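Local structure of myosin-4 (Saccharomyces cerevisiae, 3MMI) at residues Y37-N42 with E86-S91; K80-V85 with N143-V148. The protein restricts certain proteins to the bud and daughter cell as part of the machinery that localises mRNAs such as ASH1; this chain is its globular tail. One frame throughout, in Å; residues are numbered along the deposited sequence.

From the N terminus, the chain leaves helix 26-37 through the loop that holds residues 37-42, forms helix 53-67 and enters helix 71-91. Contact 1 closes this excursion by setting the loop against the last turns of helix 71-91. Contact 2 uses the six residues just before these on the same helix, 80-85, and closes a longer course through helices 97-108 and 111-119 to residues 143-148 of helix 132-168. The segments alternate along the sequence, so the two closures cross. The centres are about 13 Å apart, and the contacts meet where Leu38 packs on Val81 and Val85 and Lys39 on Thr84. Helix 71-91 thus ties the N-terminal loop to the long helix 132-168.

Contact 1 of 2, residues Y37-N42 with E86-S91; sequences YLKKVN and ESIVMS
Ile88 turns its CG1 branch beside its own backbone N, opposite the carbonyl carbon (chi1 -59°), and a nearly straight second torsion (chi2 -172°) carries CD1 off the helix into the loop at Leu38 and Lys39. That methyl makes the close approaches to both residues. It presses on the backbone more than on side chains: Ile88 CD1 sits over one face of the Leu38 carbonyl, 3.2 Å from Leu38 O, a tight fit for a methyl on a carbonyl oxygen, and 3.7 Å from Lys39 CA. Its approach to a loop side chain is looser, 4.2 Å from CD1 to Leu38 CB. Lys39 runs extended beside the helix until a bend at its last torsion (chi4 -48°) swings the ammonium toward Ser87; Lys39 NZ still stops 4.1 Å from Ser87 OG, too far for a hydrogen bond. The serine hydroxyl bonds instead to Thr84 O. Ser87 O takes two bonds from Ser91, one turn on, from OG at 3.0 Å and from N at 2.9 Å, which arrive from opposite faces of the carbonyl plane. The carbonyl beneath the isoleucine methyl is itself engaged, since Val41 N reaches Leu38 O from the other face, donates to it at 3.1 Å and closes a type I beta turn. Trp104 of helix 97-108 touches Leu38, Val41 and Ile88, while Pro54 of helix 53-67 packs on Leu38. Lys39 stays exposed to solvent. The arrangement is a beta turn following a helix, packed by its backbone against the end of another helix, within the all-helical globular tail of a class V myosin.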
loop_
_atom_site.group_PDB
_atom_site.type_symbol
_atom_site.label_atom_id
_atom_site.label_comp_id
_atom_site.label_asym_id
_atom_site.label_seq_id
_atom_site.Cartn_x
_atom_site.Cartn_y
_atom_site.Cartn_z
ATOM N N TYR A 37 2.998 -10.933 26.966
ATOM C CA TYR A 37 1.823 -11.271 26.184
ATOM C C TYR A 37 1.851 -11.090 24.674
ATOM O O TYR A 37 1.203 -11.904 23.940
ATOM C CB TYR A 37 0.589 -10.486 26.641
ATOM C CG TYR A 37 -0.624 -10.701 25.744
ATOM C CD1 TYR A 37 -1.234 -11.969 25.638
ATOM C CD2 TYR A 37 -1.144 -9.655 24.985
ATOM C CE1 TYR A 37 -2.336 -12.170 24.812
ATOM C CE2 TYR A 37 -2.239 -9.848 24.166
ATOM C CZ TYR A 37 -2.826 -11.098 24.075
ATOM O OH TYR A 37 -3.913 -11.264 23.258
ATOM N N LEU A 38 2.499 -10.022 24.205
ATOM C CA LEU A 38 2.418 -9.667 22.799
ATOM C C LEU A 38 3.604 -10.204 22.032
ATOM O O LEU A 38 3.415 -10.711 20.914
ATOM C CB LEU A 38 2.319 -8.137 22.578
ATOM C CG LEU A 38 1.006 -7.292 22.829
ATOM C CD1 LEU A 38 1.256 -5.730 23.043
ATOM C CD2 LEU A 38 -0.128 -7.694 21.931
ATOM N N LYS A 39 4.824 -10.074 22.611
ATOM C CA LYS A 39 6.052 -10.565 21.961
ATOM C C LYS A 39 5.930 -12.078 21.843
ATOM O O LYS A 39 6.744 -12.730 21.174
ATOM C CB LYS A 39 7.302 -10.223 22.785
ATOM C CG LYS A 39 7.928 -8.788 22.527
ATOM C CD LYS A 39 9.447 -8.939 22.992
ATOM C CE LYS A 39 10.199 -7.541 23.118
ATOM N NZ LYS A 39 10.032 -6.618 21.941
ATOM N N LYS A 40 4.939 -12.642 22.522
ATOM C CA LYS A 40 4.790 -14.089 22.561
ATOM C C LYS A 40 3.416 -14.537 22.089
ATOM O O LYS A 40 2.971 -15.636 22.419
ATOM N N VAL A 41 2.741 -13.692 21.316
ATOM C CA VAL A 41 1.433 -14.069 20.808
ATOM C C VAL A 41 1.558 -14.791 19.501
ATOM O O VAL A 41 1.089 -14.258 18.520
ATOM C CB VAL A 41 0.491 -12.834 20.530
ATOM C CG1 VAL A 41 -0.657 -13.230 19.594
ATOM C CG2 VAL A 41 -0.113 -12.313 21.802
ATOM N N ASN A 42 2.148 -15.979 19.484
ATOM C CA ASN A 42 2.178 -16.849 18.296
ATOM C C ASN A 42 0.809 -17.088 17.653
ATOM O O ASN A 42 -0.140 -17.600 18.288
ATOM C CB ASN A 42 2.869 -18.207 18.584
ATOM C CG ASN A 42 3.163 -18.987 17.285
ATOM O OD1 ASN A 42 3.408 -18.382 16.220
ATOM N ND2 ASN A 42 3.122 -20.340 17.367
ATOM N N GLU A 86 5.066 -2.639 16.529
ATOM C CA GLU A 86 5.895 -2.294 15.376
ATOM C C GLU A 86 7.089 -3.260 15.114
ATOM O O GLU A 86 7.286 -3.748 13.994
ATOM C CB GLU A 86 6.397 -0.842 15.473
ATOM C CG GLU A 86 7.330 -0.380 14.297
ATOM C CD GLU A 86 7.585 1.174 14.340
ATOM O OE1 GLU A 86 7.905 1.759 13.286
ATOM O OE2 GLU A 86 7.455 1.846 15.418
ATOM N N SER A 87 7.878 -3.557 16.145
ATOM C CA SER A 87 9.038 -4.430 15.957
ATOM C C SER A 87 8.634 -5.892 15.797
ATOM O O SER A 87 9.232 -6.612 14.995
ATOM C CB SER A 87 10.069 -4.259 17.082
ATOM O OG SER A 87 9.582 -4.805 18.279
ATOM N N ILE A 88 7.600 -6.334 16.497
ATOM C CA ILE A 88 7.072 -7.631 16.171
ATOM C C ILE A 88 6.798 -7.745 14.656
ATOM O O ILE A 88 7.324 -8.651 14.023
ATOM C CB ILE A 88 5.798 -7.932 16.913
ATOM C CG1 ILE A 88 6.050 -7.860 18.416
ATOM C CG2 ILE A 88 5.294 -9.300 16.555
ATOM C CD1 ILE A 88 4.859 -8.337 19.278
ATOM N N VAL A 89 5.992 -6.814 14.102
ATOM C CA VAL A 89 5.615 -6.818 12.694
ATOM C C VAL A 89 6.860 -6.726 11.822
ATOM O O VAL A 89 7.004 -7.534 10.910
ATOM C CB VAL A 89 4.581 -5.678 12.331
ATOM C CG1 VAL A 89 4.352 -5.585 10.826
ATOM C CG2 VAL A 89 3.250 -5.891 13.076
ATOM N N MET A 90 7.739 -5.748 12.091
ATOM C CA MET A 90 8.912 -5.588 11.253
ATOM C C MET A 90 9.829 -6.774 11.219
ATOM O O MET A 90 10.476 -6.999 10.194
ATOM C CB MET A 90 9.748 -4.328 11.599
ATOM C CG MET A 90 9.549 -3.268 10.454
ATOM S SD MET A 90 10.653 -1.886 11.012
ATOM C CE MET A 90 11.669 -2.755 12.358
ATOM N N SER A 91 9.833 -7.549 12.311
ATOM C CA SER A 91 10.695 -8.738 12.451
ATOM C C SER A 91 10.141 -10.040 11.901
ATOM O O SER A 91 10.872 -11.028 11.821
ATOM C CB SER A 91 11.071 -8.972 13.913
ATOM O OG SER A 91 11.908 -7.878 14.330
#

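Contact 2 of 2, residues K80-V85 with N143-V148; sequences KVLLTV and NETLKV
Leu82 lays its CD1 methyl against the side of Val148 at CB, nearest CG2: Leu82 CD1 lies 3.9 Å from Val148 CG2, 4.0 Å from CB and 4.2 Å from CG1, so one leucine methyl spans CB and both valine methyls. The two side chains cross obliquely. Thr145, one turn earlier on the same helix, borders the leucine methyl with its hydroxyl, Thr145 OG1 standing 4.3 Å from Leu82 CD1 in simple packing contact. No hydrogen bond spans the two segments; the joint is apolar and small, with 124 Å² buried in all. Leu82 reaches across because CD1 lies anti to CA (chi2 180°), which points that methyl away from its own backbone while CD2 turns aside; the CA atoms of Leu82 and Val148 stay 7.5 Å apart. Val148 N bonds to Glu144 O at 3.1 Å. Beyond this first shell, Leu111 at the start of helix 111-119 touches both Leu82 and Thr145, Pro112 adds to the packing on Thr145, and Leu108 of helix 97-108 packs on Leu82 and Val85. Thr84, on another face of helix 71-91, hydrogen-bonds through its hydroxyl to that of Thr34 in helix 26-37. Helix 71-91 therefore lies between helix 26-37 and helix 132-168; helix 111-119 bridges the latter two contact segments, and helix 97-108 packs on the helix 71-91 side through Leu108 and Trp104.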
loop_
_atom_site.group_PDB
_atom_site.type_symbol
_atom_site.label_atom_id
_atom_site.label_comp_id
_atom_site.label_asym_id
_atom_site.label_seq_id
_atom_site.Cartn_x
_atom_site.Cartn_y
_atom_site.Cartn_z
ATOM N N LYS A 80 4.919 2.309 24.519
ATOM C CA LYS A 80 5.682 1.069 24.551
ATOM C C LYS A 80 4.963 -0.002 23.712
ATOM O O LYS A 80 5.600 -0.698 22.918
ATOM C CB LYS A 80 5.964 0.555 26.012
ATOM N N VAL A 81 3.660 -0.159 23.916
ATOM C CA VAL A 81 2.883 -1.143 23.165
ATOM C C VAL A 81 2.974 -0.964 21.605
ATOM O O VAL A 81 3.212 -1.900 20.855
ATOM C CB VAL A 81 1.401 -1.092 23.576
ATOM C CG1 VAL A 81 0.541 -1.639 22.464
ATOM C CG2 VAL A 81 1.183 -1.889 24.858
ATOM N N LEU A 82 2.849 0.267 21.136
ATOM C CA LEU A 82 3.026 0.544 19.700
ATOM C C LEU A 82 4.437 0.205 19.185
ATOM O O LEU A 82 4.588 -0.485 18.141
ATOM C CB LEU A 82 2.621 1.981 19.374
ATOM C CG LEU A 82 1.129 2.290 19.508
ATOM C CD1 LEU A 82 0.828 3.675 19.171
ATOM C CD2 LEU A 82 0.319 1.403 18.597
ATOM N N LEU A 83 5.449 0.665 19.914
ATOM C CA LEU A 83 6.834 0.366 19.586
ATOM C C LEU A 83 7.063 -1.140 19.587
ATOM O O LEU A 83 7.849 -1.656 18.791
ATOM C CB LEU A 83 7.779 1.044 20.579
ATOM C CG LEU A 83 8.879 1.920 19.978
ATOM N N THR A 84 6.374 -1.846 20.480
ATOM C CA THR A 84 6.498 -3.272 20.537
ATOM C C THR A 84 5.822 -3.964 19.376
ATOM O O THR A 84 6.440 -4.815 18.724
ATOM C CB THR A 84 5.919 -3.811 21.839
ATOM O OG1 THR A 84 6.696 -3.290 22.939
ATOM C CG2 THR A 84 5.949 -5.358 21.848
ATOM N N VAL A 85 4.537 -3.646 19.139
ATOM C CA VAL A 85 3.819 -4.207 17.969
ATOM C C VAL A 85 4.578 -3.872 16.657
ATOM O O VAL A 85 4.730 -4.739 15.798
ATOM C CB VAL A 85 2.284 -3.828 17.850
ATOM C CG1 VAL A 85 1.682 -4.508 16.666
ATOM C CG2 VAL A 85 1.467 -4.245 19.030
ATOM N N ASN A 143 -5.476 10.745 16.819
ATOM C CA ASN A 143 -4.637 11.145 15.715
ATOM C C ASN A 143 -3.306 10.438 15.726
ATOM O O ASN A 143 -2.838 9.999 14.661
ATOM C CB ASN A 143 -4.434 12.667 15.612
ATOM C CG ASN A 143 -5.757 13.455 15.576
ATOM O OD1 ASN A 143 -6.734 13.057 14.949
ATOM N ND2 ASN A 143 -5.775 14.607 16.267
ATOM N N GLU A 144 -2.721 10.288 16.891
ATOM C CA GLU A 144 -1.400 9.708 16.971
ATOM C C GLU A 144 -1.344 8.197 16.723
ATOM O O GLU A 144 -0.398 7.682 16.198
ATOM C CB GLU A 144 -0.782 10.036 18.323
ATOM C CG GLU A 144 -0.298 11.445 18.374
ATOM C CD GLU A 144 1.009 11.588 17.667
ATOM O OE1 GLU A 144 1.956 10.787 18.011
ATOM O OE2 GLU A 144 1.061 12.494 16.795
ATOM N N THR A 145 -2.345 7.494 17.209
ATOM C CA THR A 145 -2.496 6.072 16.979
ATOM C C THR A 145 -2.676 5.822 15.423
ATOM O O THR A 145 -2.046 4.955 14.826
ATOM C CB THR A 145 -3.696 5.687 17.855
ATOM O OG1 THR A 145 -3.263 4.965 19.034
ATOM C CG2 THR A 145 -4.707 5.047 17.165
ATOM N N LEU A 146 -3.522 6.632 14.798
ATOM C CA LEU A 146 -3.671 6.671 13.348
ATOM C C LEU A 146 -2.358 6.877 12.573
ATOM O O LEU A 146 -2.069 6.118 11.620
ATOM C CB LEU A 146 -4.693 7.700 12.957
ATOM C CG LEU A 146 -5.054 7.681 11.480
ATOM C CD1 LEU A 146 -5.747 6.339 11.178
ATOM C CD2 LEU A 146 -5.942 8.836 11.117
ATOM N N LYS A 147 -1.541 7.855 13.010
ATOM C CA LYS A 147 -0.219 8.035 12.406
ATOM C C LYS A 147 0.690 6.811 12.533
ATOM O O LYS A 147 1.358 6.474 11.550
ATOM C CB LYS A 147 0.549 9.283 12.904
ATOM C CG LYS A 147 -0.171 10.650 12.720
ATOM N N VAL A 148 0.802 6.212 13.713
ATOM C CA VAL A 148 1.587 4.982 13.853
ATOM C C VAL A 148 1.046 3.830 12.974
ATOM O O VAL A 148 1.810 3.173 12.325
ATOM C CB VAL A 148 1.702 4.485 15.310
ATOM C CG1 VAL A 148 2.496 3.225 15.364
ATOM C CG2 VAL A 148 2.389 5.549 16.154
#